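Local coordinates for catabolite control protein A (Lactococcus lactis, PDB 2O20) that probably acts as a global transcriptional regulator of carbon catabolite repression and activation, binding DNA as a member of the LacI family, at residues D[68-73]-D[98-103]. The protein carries 1 engineered substitution. Sequence-based numbering, arbitrary orientation.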
loop_
_atom_site.group_PDB
_atom_site.type_symbol
_atom_site.label_atom_id
_atom_site.label_comp_id
_atom_site.label_asym_id
_atom_site.label_seq_id
_atom_site.Cartn_x
_atom_site.Cartn_y
_atom_site.Cartn_z
ATOM N N VAL D 68 -13.684 7.682 9.739
ATOM C CA VAL D 68 -12.311 7.150 9.925
ATOM C C VAL D 68 -11.305 8.107 9.310
ATOM O O VAL D 68 -11.334 8.372 8.108
ATOM C CB VAL D 68 -12.139 5.743 9.270
ATOM C CG1 VAL D 68 -10.773 5.151 9.584
ATOM C CG2 VAL D 68 -13.263 4.789 9.706
ATOM N N ILE D 69 -10.394 8.585 10.143
ATOM C CA ILE D 69 -9.353 9.524 9.748
ATOM C C ILE D 69 -8.038 8.786 9.787
ATOM O O ILE D 69 -7.724 8.152 10.790
ATOM C CB ILE D 69 -9.249 10.713 10.711
ATOM C CG1 ILE D 69 -10.625 11.332 10.880
ATOM C CG2 ILE D 69 -8.202 11.733 10.163
ATOM C CD1 ILE D 69 -10.716 12.421 11.868
ATOM N N LEU D 70 -7.292 8.866 8.684
ATOM C CA LEU D 70 -5.952 8.260 8.601
ATOM C C LEU D 70 -5.076 9.183 7.776
ATOM O O LEU D 70 -5.605 9.959 6.983
ATOM C CB LEU D 70 -6.002 6.851 7.963
ATOM C CG LEU D 70 -6.510 6.705 6.518
ATOM C CD1 LEU D 70 -6.063 5.330 5.904
ATOM C CD2 LEU D 70 -8.024 6.828 6.389
ATOM N N PRO D 71 -3.750 9.168 8.013
ATOM C CA PRO D 71 -2.872 10.052 7.223
ATOM C C PRO D 71 -3.039 9.854 5.708
ATOM O O PRO D 71 -3.279 10.808 4.966
ATOM C CB PRO D 71 -1.490 9.622 7.694
ATOM C CG PRO D 71 -1.717 9.266 9.093
ATOM C CD PRO D 71 -2.983 8.501 9.073
ATOM N N THR D 72 -2.929 8.611 5.253
ATOM C CA THR D 72 -3.128 8.327 3.826
ATOM C C THR D 72 -3.427 6.856 3.573
ATOM O O THR D 72 -2.902 5.962 4.231
ATOM C CB THR D 72 -1.903 8.777 2.954
ATOM O OG1 THR D 72 -2.122 8.465 1.569
ATOM C CG2 THR D 72 -0.633 8.115 3.430
ATOM N N ILE D 73 -4.321 6.641 2.621
ATOM C CA ILE D 73 -4.648 5.317 2.116
ATOM C C ILE D 73 -3.463 4.571 1.439
ATOM O O ILE D 73 -3.457 3.322 1.380
ATOM C CB ILE D 73 -5.882 5.429 1.139
ATOM C CG1 ILE D 73 -6.578 4.088 0.987
ATOM C CG2 ILE D 73 -5.505 6.026 -0.168
ATOM C CD1 ILE D 73 -7.443 3.756 2.186
ATOM N N LEU D 98 -14.163 7.483 4.852
ATOM C CA LEU D 98 -12.729 7.543 5.070
ATOM C C LEU D 98 -12.193 8.915 4.662
ATOM O O LEU D 98 -12.550 9.433 3.609
ATOM C CB LEU D 98 -12.003 6.456 4.261
ATOM C CG LEU D 98 -12.443 4.985 4.365
ATOM C CD1 LEU D 98 -11.552 4.140 3.473
ATOM C CD2 LEU D 98 -12.397 4.458 5.776
ATOM N N ALA D 99 -11.305 9.473 5.470
ATOM C CA ALA D 99 -10.734 10.778 5.159
ATOM C C ALA D 99 -9.221 10.731 5.329
ATOM O O ALA D 99 -8.727 10.196 6.316
ATOM C CB ALA D 99 -11.326 11.803 6.046
ATOM N N ASN D 100 -8.497 11.302 4.368
ATOM C CA ASN D 100 -7.039 11.388 4.430
ATOM C C ASN D 100 -6.629 12.721 5.042
ATOM O O ASN D 100 -7.061 13.781 4.566
ATOM C CB ASN D 100 -6.438 11.324 3.019
ATOM C CG ASN D 100 -6.705 9.988 2.320
ATOM O OD1 ASN D 100 -6.264 8.912 2.776
ATOM N ND2 ASN D 100 -7.447 10.049 1.221
ATOM N N SER D 101 -5.782 12.669 6.067
ATOM C CA SER D 101 -5.313 13.861 6.774
ATOM C C SER D 101 -3.890 14.293 6.409
ATOM O O SER D 101 -3.509 15.409 6.751
ATOM C CB SER D 101 -5.311 13.596 8.270
ATOM O OG SER D 101 -4.217 12.759 8.636
ATOM N N ASP D 102 -3.114 13.391 5.787
ATOM C CA ASP D 102 -1.685 13.597 5.496
ATOM C C ASP D 102 -0.895 13.995 6.757
ATOM O O ASP D 102 0.141 14.664 6.664
ATOM C CB ASP D 102 -1.493 14.631 4.372
ATOM C CG ASP D 102 -2.124 14.183 3.060
ATOM O OD1 ASP D 102 -1.765 13.088 2.572
ATOM O OD2 ASP D 102 -2.996 14.897 2.538
ATOM N N ASN D 103 -1.399 13.583 7.926
ATOM C CA ASN D 103 -0.844 14.022 9.211
ATOM C C ASN D 103 -0.685 15.543 9.420
ATOM O O ASN D 103 0.236 15.996 10.120
ATOM C CB ASN D 103 0.509 13.344 9.412
ATOM C CG ASN D 103 0.396 12.041 10.111
ATOM O OD1 ASN D 103 1.059 11.097 9.732
ATOM N ND2 ASN D 103 -0.425 11.975 11.166
#
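The C-terminal ends of two neighbouring parallel strands, 65-70 and 95-100, meet here within a beta-alpha-beta unit whose crossover is helix 76-91, strand 95-100 being outermost within the chain, in the periplasmic-binding-protein-like sugar-binding domain of the LacI family. Parallel pairing sets Val-68 beside Leu-98, Ile-69 beside Ala-99 and Leu-70 beside Asn-100. Ala-99 N donates to Val-68 O, and Leu-70 N meets Ala-99 O at 3.1 Å, nearly straight at 170°. Ser-101 N then bonds to Leu-70 O at 2.9 Å, carrying the pairing past the strand end. Beyond it, Asp-102 N reaches a lone pair of Pro-71 O at 2.7 Å.

On one face Val-68 and Leu-98 lie side by side, CB of the valine 3.7 Å from CD2 of the leucine, while apolar Leu-70 and the Pro-71 ring pack against Phe-78 of helix 76-91; Asn-103 crosses that ring. On the other, Ile-69 and Ala-99, whose small side chain probably lets the helix lie close, meet helix 105-118. The hydroxyl of Ser-101, between its backbone N and carbonyl carbon (chi1 75°), accepts from Asn-103 N at 3.0 Å, closing an ST turn. Asp-102 and Asn-103 have positive phi, which Asp and Asn tolerate well.

Asn-100 offers a short arm with an acceptor: OD1 takes the N-H of Ile-73 at 3.0 Å, the donor tilted from the amide plane, while ND2 bonds weakly to Asp-86 OD1 of the second subunit. An alanine here would probably leave Ile-73 N without this acceptor and Asp-86 without its weak partner. Asp-102 OD2 bridges Lys-107 of its own chain and OD1 bridges Arg-83 of the second subunit. Backbone bonds and one side-chain amide thus hold together two loops that also help form the dimer interface.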